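Local coordinates for Udp-n-acetylglucosamine pyrophosphorylase (Trypanosoma brucei, PDB 4BQH), which probably catalyses the formation of UDP-N-acetylglucosamine and diphosphate from UTP and N-acetyl-alpha-D-glucosamine 1-phosphate, at residues Cys11-Leu15 with Ile42-Gly48; Asn19-Ile23 with Gly221-Met225. All coordinates share one frame; numbering follows the deposited sequence.

How the interactions relate
Both interactions involve the N-terminal helices of this UDPGP-type enzyme and lie far from the centre of the chain, partly buried and on the same side of it. Interaction 1 stays within the N-terminal region, tying helix 7-15 to the end of helix 32-44 and the loop that runs on to the inhibitor; interaction 2 fastens the start of helix 21-29 to a loop almost two hundred residues further along. In each, polar side chains of the first segment grip backbone atoms of the second: a guanidinium in 11-15/42-48, a carboxamide and an imidazole in 19-23/221-225. Their apolar sides merge, since Ile23 of interaction 2 packs on Leu15 and Ile42 of interaction 1.

Interaction 1: residues Cys11-Leu15 with Ile42-Gly48; sequences CIQRL and ITNELAG. With 9VU ((3S)-3-[2-(1,3-benzodioxol-5-yl)-2-oxidanylidene-ethyl]-4-bromanyl-5-methyl-3-oxidanyl-1H-indol-2-one), chain C.
Arg14 lays its guanidinium over the CG2 methyl of Ile42, with Arg14 NH1 3.4 Å from that carbon, while the backbone N of Gly48 lies over the opposite face. The side chain bends at chi3 (61°), which turns its end toward carbonyls of the last turn of helix 32-44 and of the loop after it. Arg14 NH1 donates to Ile42 O at 3.0 Å, approaching from above the carbonyl plane rather than along a lone pair. The bond from Arg14 NH2 to Leu46 O is shorter, 2.7 Å, and comes closer to the carbonyl plane, tilted 27° from it. NH2 also reaches Val49 O, so one guanidinium gathers three backbone carbonyls where the helix gives way to loop. Nearer the helix 7-15 backbone, Cys11 SG rests against Ile42 CG2 at 3.8 Å and lies 3.3 Å from Thr43 OG1, a hydroxyl hydrogen-bonded to Thr39 O. Leu15 CD2 meets Ile42 CD1 more loosely, and Phe51 of helix 51-64 touches Arg14, Leu15 and Ile42. The loop fastened in this way carries Gly48, whose O accepts a 2.8 Å bond from the indolone NAG of the allosteric inhibitor 9VU. A cationic side chain thus grips the backbone around the inhibitor-binding glycine, and could slightly polarise the carbonyls it holds.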
ATOM      1  N   CYS A  11     -13.663  28.386   1.001  1.00 19.72           N
ATOM      2  CA  CYS A  11     -12.771  28.369  -0.177  1.00 19.45           C
ATOM      3  C   CYS A  11     -12.196  29.732  -0.462  1.00 19.73           C
ATOM      4  O   CYS A  11     -11.011  29.855  -0.719  1.00 18.22           O
ATOM      5  CB  CYS A  11     -13.475  27.834  -1.431  1.00 19.75           C
ATOM      6  SG  CYS A  11     -13.818  26.086  -1.298  1.00 20.53           S
ATOM      7  N   ILE A  12     -13.043  30.770  -0.406  1.00 19.86           N
ATOM      8  CA  ILE A  12     -12.577  32.129  -0.623  1.00 20.07           C
ATOM      9  C   ILE A  12     -11.487  32.518   0.369  1.00 20.18           C
ATOM     10  O   ILE A  12     -10.497  33.122  -0.023  1.00 20.14           O
ATOM     11  CB  ILE A  12     -13.752  33.155  -0.668  1.00 20.55           C
ATOM     12  CG1 ILE A  12     -14.614  32.893  -1.916  1.00 21.27           C
ATOM     13  CG2 ILE A  12     -13.213  34.583  -0.681  1.00 20.59           C
ATOM     14  CD1 ILE A  12     -15.924  33.669  -1.985  1.00 20.74           C
ATOM     15  N   GLN A  13     -11.673  32.155   1.640  1.00 20.30           N
ATOM     16  CA  GLN A  13     -10.676  32.413   2.685  1.00 21.34           C
ATOM     17  C   GLN A  13      -9.381  31.666   2.365  1.00 20.95           C
ATOM     18  O   GLN A  13      -8.278  32.243   2.411  1.00 19.91           O
ATOM     19  CB  GLN A  13     -11.226  31.992   4.057  1.00 23.57           C
ATOM     20  CG  GLN A  13     -10.458  32.547   5.255  1.00 26.84           C
ATOM     21  CD  GLN A  13     -11.125  32.245   6.597  1.00 28.25           C
ATOM     22  N   ARG A  14      -9.523  30.396   1.987  1.00 19.38           N
ATOM     23  CA  ARG A  14      -8.342  29.590   1.622  1.00 18.96           C
ATOM     24  C   ARG A  14      -7.547  30.153   0.457  1.00 20.24           C
ATOM     25  O   ARG A  14      -6.337  30.010   0.443  1.00 20.92           O
ATOM     26  CB  ARG A  14      -8.710  28.138   1.366  1.00 17.40           C
ATOM     27  CG  ARG A  14      -9.164  27.411   2.624  1.00 16.47           C
ATOM     28  CD  ARG A  14      -9.682  26.032   2.304  1.00 17.07           C
ATOM     29  NE  ARG A  14      -8.627  25.220   1.685  1.00 15.43           N
ATOM     30  CZ  ARG A  14      -8.843  24.107   0.998  1.00 15.93           C
ATOM     31  NH1 ARG A  14     -10.079  23.649   0.830  1.00 14.73           N
ATOM     32  NH2 ARG A  14      -7.811  23.453   0.465  1.00 15.07           N
ATOM     33  N   LEU A  15      -8.212  30.810  -0.498  1.00 19.80           N
ATOM     34  CA  LEU A  15      -7.518  31.362  -1.671  1.00 21.54           C
ATOM     35  C   LEU A  15      -7.112  32.835  -1.564  1.00 23.54           C
ATOM     36  O   LEU A  15      -6.405  33.349  -2.439  1.00 24.79           O
ATOM     37  CB  LEU A  15      -8.320  31.098  -2.962  1.00 21.72           C
ATOM     38  CG  LEU A  15      -8.178  29.705  -3.623  1.00 21.10           C
ATOM     39  CD1 LEU A  15      -6.771  29.494  -4.184  1.00 21.06           C
ATOM     40  CD2 LEU A  15      -8.528  28.562  -2.681  1.00 22.27           C
ATOM     41  N   ILE A  42     -12.506  22.143  -4.462  1.00 13.16           N
ATOM     42  CA  ILE A  42     -11.508  22.622  -3.496  1.00 14.57           C
ATOM     43  C   ILE A  42     -11.836  22.109  -2.087  1.00 14.90           C
ATOM     44  O   ILE A  42     -10.932  21.771  -1.322  1.00 14.94           O
ATOM     45  CB  ILE A  42     -11.372  24.155  -3.536  1.00 14.89           C
ATOM     46  CG1 ILE A  42     -10.824  24.611  -4.894  1.00 15.51           C
ATOM     47  CG2 ILE A  42     -10.499  24.686  -2.403  1.00 14.69           C
ATOM     48  CD1 ILE A  42     -11.046  26.092  -5.146  1.00 16.09           C
ATOM     49  N   THR A  43     -13.129  22.001  -1.782  1.00 15.40           N
ATOM     50  CA  THR A  43     -13.609  21.469  -0.490  1.00 15.89           C
ATOM     51  C   THR A  43     -13.403  19.959  -0.301  1.00 16.30           C
ATOM     52  O   THR A  43     -12.869  19.519   0.727  1.00 16.92           O
ATOM     53  CB  THR A  43     -15.108  21.836  -0.274  1.00 16.72           C
ATOM     54  OG1 THR A  43     -15.250  23.262  -0.323  1.00 16.78           O
ATOM     55  CG2 THR A  43     -15.603  21.347   1.067  1.00 17.14           C
ATOM     56  N   ASN A  44     -13.827  19.173  -1.287  1.00 16.49           N
ATOM     57  CA  ASN A  44     -13.913  17.722  -1.171  1.00 16.86           C
ATOM     58  C   ASN A  44     -12.749  16.963  -1.769  1.00 16.47           C
ATOM     59  O   ASN A  44     -12.505  15.818  -1.369  1.00 16.95           O
ATOM     60  CB  ASN A  44     -15.196  17.217  -1.818  1.00 18.31           C
ATOM     61  CG  ASN A  44     -16.421  17.884  -1.244  1.00 20.49           C
ATOM     62  OD1 ASN A  44     -16.438  18.261  -0.066  1.00 23.15           O
ATOM     63  ND2 ASN A  44     -17.440  18.060  -2.073  1.00 21.64           N
ATOM     64  N   GLU A  45     -12.067  17.568  -2.743  1.00 14.93           N
ATOM     65  CA  GLU A  45     -10.968  16.872  -3.436  1.00 14.71           C
ATOM     66  C   GLU A  45      -9.613  17.458  -3.092  1.00 13.66           C
ATOM     67  O   GLU A  45      -8.603  16.790  -3.305  1.00 14.63           O
ATOM     68  CB  GLU A  45     -11.135  16.927  -4.958  1.00 15.22           C
ATOM     69  CG  GLU A  45     -12.416  16.278  -5.444  1.00 17.63           C
ATOM     70  CD  GLU A  45     -12.518  16.346  -6.955  1.00 18.71           C
ATOM     71  OE1 GLU A  45     -11.598  15.856  -7.646  1.00 20.00           O
ATOM     72  OE2 GLU A  45     -13.508  16.899  -7.452  1.00 19.28           O
ATOM     73  N   LEU A  46      -9.588  18.711  -2.641  1.00 12.75           N
ATOM     74  CA  LEU A  46      -8.334  19.348  -2.185  1.00 12.71           C
ATOM     75  C   LEU A  46      -8.424  19.822  -0.731  1.00 13.01           C
ATOM     76  O   LEU A  46      -7.830  20.838  -0.353  1.00 12.52           O
ATOM     77  CB  LEU A  46      -7.918  20.511  -3.108  1.00 13.24           C
ATOM     78  CG  LEU A  46      -7.483  20.000  -4.490  1.00 13.00           C
ATOM     79  CD1 LEU A  46      -8.615  20.267  -5.447  1.00 14.29           C
ATOM     80  CD2 LEU A  46      -6.184  20.659  -4.950  1.00 13.83           C
ATOM     81  N   ALA A  47      -9.196  19.093   0.069  1.00 13.45           N
ATOM     82  CA  ALA A  47      -9.354  19.425   1.485  1.00 12.86           C
ATOM     83  C   ALA A  47      -7.980  19.571   2.147  1.00 13.10           C
ATOM     84  O   ALA A  47      -7.084  18.741   1.928  1.00 14.03           O
ATOM     85  CB  ALA A  47     -10.180  18.350   2.186  1.00 13.18           C
ATOM     86  N   GLY A  48      -7.807  20.637   2.915  1.00 12.95           N
ATOM     87  CA  GLY A  48      -6.604  20.824   3.709  1.00 12.82           C
ATOM     88  C   GLY A  48      -5.403  21.382   2.965  1.00 13.25           C
ATOM     89  O   GLY A  48      -4.467  21.865   3.606  1.00 12.72           O
TER
HETATM   90  OAN 9VU C1539      -0.862  21.629   1.783  1.00 13.61           O
HETATM   91  CAH 9VU C1539      -0.907  20.857   2.760  1.00 13.99           C
HETATM   92  NAG 9VU C1539      -1.848  20.908   3.707  1.00 14.02           N
HETATM   93  CAC 9VU C1539      -1.582  19.954   4.640  1.00 13.59           C
HETATM   94  CAB 9VU C1539      -2.251  19.673   5.763  1.00 13.80           C
HETATM   95  CAA 9VU C1539      -1.845  18.673   6.661  1.00 14.26           C
HETATM   96  CAF 9VU C1539      -0.678  17.962   6.355  1.00 14.55           C
HETATM   97  CAJ 9VU C1539      -0.218  16.932   7.244  1.00 14.82           C
HETATM   98  CAE 9VU C1539      -0.005  18.297   5.158  1.00 13.97           C
HETATM   99 BRA  9VU C1539       1.536  17.265   4.747  1.00 15.30          BR
HETATM  100  CAD 9VU C1539      -0.448  19.272   4.316  1.00 13.91           C
HETATM  101  CAI 9VU C1539       0.031  19.837   3.081  1.00 13.97           C
HETATM  102  OAL 9VU C1539       1.277  20.504   3.302  1.00 15.78           O
HETATM  103  CAM 9VU C1539       0.330  18.825   1.943  1.00 13.67           C
HETATM  104  CAO 9VU C1539      -0.929  18.127   1.387  1.00 13.40           C
HETATM  105  OAP 9VU C1539      -2.036  18.549   1.753  1.00 14.80           O
HETATM  106  CAQ 9VU C1539      -0.751  17.072   0.444  1.00 13.19           C
HETATM  107  CAV 9VU C1539       0.477  16.439   0.240  1.00 12.82           C
HETATM  108  CAU 9VU C1539       0.623  15.453  -0.664  1.00 12.68           C
HETATM  109  OAY 9VU C1539       1.742  14.733  -0.969  1.00 12.32           O
HETATM  110  CAX 9VU C1539       1.424  14.131  -2.254  1.00 11.89           C
HETATM  111  OAW 9VU C1539      -0.002  14.000  -2.213  1.00 11.82           O
HETATM  112  CAT 9VU C1539      -0.406  15.015  -1.388  1.00 12.53           C
HETATM  113  CAS 9VU C1539      -1.623  15.563  -1.237  1.00 12.63           C
HETATM  114  CAR 9VU C1539      -1.824  16.589  -0.315  1.00 13.19           C

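Interaction 2: residues Asn19-Ile23 with Gly221-Met225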
ATOM      1  N   ASN A  19      -1.681  34.091  -4.021  1.00 22.32           N
ATOM      2  CA  ASN A  19      -1.029  34.317  -5.314  1.00 22.57           C
ATOM      3  C   ASN A  19      -1.657  33.492  -6.447  1.00 20.90           C
ATOM      4  O   ASN A  19      -0.992  33.137  -7.422  1.00 20.41           O
ATOM      5  CB  ASN A  19       0.490  34.088  -5.229  1.00 26.29           C
ATOM      6  CG  ASN A  19       1.220  35.262  -4.617  1.00 31.52           C
ATOM      7  OD1 ASN A  19       2.155  35.082  -3.839  1.00 35.13           O
ATOM      8  ND2 ASN A  19       0.794  36.473  -4.962  1.00 30.32           N
ATOM      9  N   GLN A  20      -2.944  33.191  -6.311  1.00 17.68           N
ATOM     10  CA  GLN A  20      -3.659  32.417  -7.318  1.00 17.29           C
ATOM     11  C   GLN A  20      -4.979  33.128  -7.605  1.00 17.65           C
ATOM     12  O   GLN A  20      -6.061  32.529  -7.590  1.00 17.63           O
ATOM     13  CB  GLN A  20      -3.865  30.967  -6.833  1.00 15.79           C
ATOM     14  CG  GLN A  20      -2.546  30.187  -6.689  1.00 15.89           C
ATOM     15  CD  GLN A  20      -1.854  29.893  -8.012  1.00 16.02           C
ATOM     16  OE1 GLN A  20      -2.471  29.935  -9.072  1.00 16.04           O
ATOM     17  NE2 GLN A  20      -0.558  29.583  -7.957  1.00 15.15           N
ATOM     18  N   ASP A  21      -4.881  34.428  -7.865  1.00 18.38           N
ATOM     19  CA  ASP A  21      -6.077  35.275  -7.875  1.00 19.81           C
ATOM     20  C   ASP A  21      -7.108  34.939  -8.952  1.00 19.22           C
ATOM     21  O   ASP A  21      -8.290  35.269  -8.801  1.00 19.56           O
ATOM     22  CB  ASP A  21      -5.680  36.749  -7.944  1.00 21.83           C
ATOM     23  CG  ASP A  21      -5.130  37.268  -6.638  1.00 24.08           C
ATOM     24  OD1 ASP A  21      -5.218  36.575  -5.593  1.00 24.85           O
ATOM     25  OD2 ASP A  21      -4.607  38.408  -6.652  1.00 26.59           O
ATOM     26  N   HIS A  22      -6.679  34.287 -10.034  1.00 18.90           N
ATOM     27  CA  HIS A  22      -7.621  33.857 -11.079  1.00 19.17           C
ATOM     28  C   HIS A  22      -8.634  32.848 -10.560  1.00 19.78           C
ATOM     29  O   HIS A  22      -9.782  32.826 -11.000  1.00 19.94           O
ATOM     30  CB  HIS A  22      -6.874  33.356 -12.313  1.00 19.62           C
ATOM     31  CG  HIS A  22      -5.993  32.150 -12.049  1.00 20.96           C
ATOM     32  ND1 HIS A  22      -4.921  32.197 -11.224  1.00 21.49           N
ATOM     33  CD2 HIS A  22      -6.075  30.831 -12.519  1.00 20.80           C
ATOM     34  CE1 HIS A  22      -4.345  30.971 -11.172  1.00 20.08           C
ATOM     35  NE2 HIS A  22      -5.048  30.142 -11.972  1.00 19.16           N
ATOM     36  N   ILE A  23      -8.234  32.028  -9.584  1.00 19.48           N
ATOM     37  CA  ILE A  23      -9.161  31.088  -8.950  1.00 19.57           C
ATOM     38  C   ILE A  23     -10.118  31.833  -8.017  1.00 20.58           C
ATOM     39  O   ILE A  23     -11.307  31.534  -7.960  1.00 20.20           O
ATOM     40  CB  ILE A  23      -8.397  30.003  -8.164  1.00 19.37           C
ATOM     41  CG1 ILE A  23      -7.417  29.279  -9.110  1.00 20.63           C
ATOM     42  CG2 ILE A  23      -9.352  29.021  -7.501  1.00 18.98           C
ATOM     43  CD1 ILE A  23      -6.733  28.094  -8.480  1.00 20.40           C
ATOM     44  N   GLY A 221       3.727  30.095 -12.778  1.00 16.94           N
ATOM     45  CA  GLY A 221       3.319  29.517 -11.487  1.00 16.11           C
ATOM     46  C   GLY A 221       1.817  29.532 -11.201  1.00 15.69           C
ATOM     47  O   GLY A 221       1.389  29.204 -10.077  1.00 14.70           O
ATOM     48  N   ARG A 222       1.010  29.886 -12.202  1.00 15.42           N
ATOM     49  CA  ARG A 222      -0.444  29.841 -12.066  1.00 15.82           C
ATOM     50  C   ARG A 222      -0.973  28.419 -12.100  1.00 14.07           C
ATOM     51  O   ARG A 222      -0.578  27.626 -12.940  1.00 13.42           O
ATOM     52  CB  ARG A 222      -1.140  30.622 -13.185  1.00 19.49           C
ATOM     53  CG  ARG A 222      -1.019  32.131 -13.049  1.00 23.88           C
ATOM     54  CD  ARG A 222      -1.729  32.798 -14.219  1.00 29.75           C
ATOM     55  NE  ARG A 222      -1.206  34.144 -14.457  1.00 35.20           N
ATOM     56  CZ  ARG A 222      -1.124  34.722 -15.657  1.00 38.40           C
ATOM     57  NH1 ARG A 222      -1.521  34.078 -16.750  1.00 39.83           N
ATOM     58  NH2 ARG A 222      -0.634  35.950 -15.767  1.00 40.73           N
ATOM     59  N   ILE A 223      -1.918  28.132 -11.219  1.00 12.66           N
ATOM     60  CA  ILE A 223      -2.660  26.880 -11.296  1.00 12.18           C
ATOM     61  C   ILE A 223      -3.415  26.855 -12.624  1.00 12.65           C
ATOM     62  O   ILE A 223      -4.068  27.851 -13.009  1.00 13.14           O
ATOM     63  CB  ILE A 223      -3.618  26.708 -10.098  1.00 12.07           C
ATOM     64  CG1 ILE A 223      -2.800  26.444  -8.825  1.00 12.63           C
ATOM     65  CG2 ILE A 223      -4.571  25.536 -10.310  1.00 12.89           C
ATOM     66  CD1 ILE A 223      -3.595  26.446  -7.527  1.00 11.63           C
ATOM     67  N   ILE A 224      -3.322  25.726 -13.322  1.00 11.65           N
ATOM     68  CA  ILE A 224      -4.013  25.571 -14.590  1.00 12.28           C
ATOM     69  C   ILE A 224      -5.479  25.230 -14.327  1.00 13.18           C
ATOM     70  O   ILE A 224      -5.790  24.487 -13.403  1.00 12.82           O
ATOM     71  CB  ILE A 224      -3.350  24.475 -15.439  1.00 12.13           C
ATOM     72  CG1 ILE A 224      -1.917  24.886 -15.821  1.00 11.93           C
ATOM     73  CG2 ILE A 224      -4.193  24.164 -16.691  1.00 12.60           C
ATOM     74  CD1 ILE A 224      -1.031  23.731 -16.261  1.00 11.29           C
ATOM     75  N   MET A 225      -6.378  25.811 -15.130  1.00 13.76           N
ATOM     76  CA  MET A 225      -7.794  25.476 -15.091  1.00 15.34           C
ATOM     77  C   MET A 225      -8.112  24.402 -16.124  1.00 15.37           C
ATOM     78  O   MET A 225      -7.761  24.549 -17.306  1.00 15.13           O
ATOM     79  CB  MET A 225      -8.651  26.731 -15.377  1.00 17.58           C
ATOM     80  CG  MET A 225      -8.394  27.922 -14.456  1.00 21.07           C
ATOM     81  SD  MET A 225      -8.777  27.512 -12.744  1.00 26.68           S
ATOM     82  CE  MET A 225     -10.579  27.456 -12.803  1.00 22.14           C
TER
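Gln20 uses both ends of its carboxamide on the backbone of the loop at Gly221-Ile223. Gln20 OE1 receives the N-H of Ile223 at 2.9 Å in an almost straight bond (177°), and Gln20 NE2 donates to Gly221 O, also at 2.9 Å, with that oxygen close to the amide plane. The paired bonds straddle Arg222 and fix the rotation of the amide. Two residues on, in the first turn of helix 21-29, His22 NE2 gives its hydrogen to Ile223 O at 2.7 Å, in the carbonyl plane and on a lone pair; chi1 of 61° sets the ring between its own backbone N and carbonyl carbon, from where it reaches the loop. Arg222 CD lies over one ring face, and Met225 CG approaches the edge at His22 CD2, 4.2 Å away. Gln20 is the N-cap residue of helix 21-29, so the helix start itself is fastened to the loop between strands 213-214 and 225-227. Ile23 CD1 packs on Ile223 CD1 at 3.7 Å, the two side chains crossing nearly at right angles. Farther out, Ile231 of strand 230-234 touches Ile23, Ile223 and Met225, while Asn55 OD1 accepts a second bond from Gln20 NE2, and Ile224 pairs through its backbone with Cys215 and Cys232.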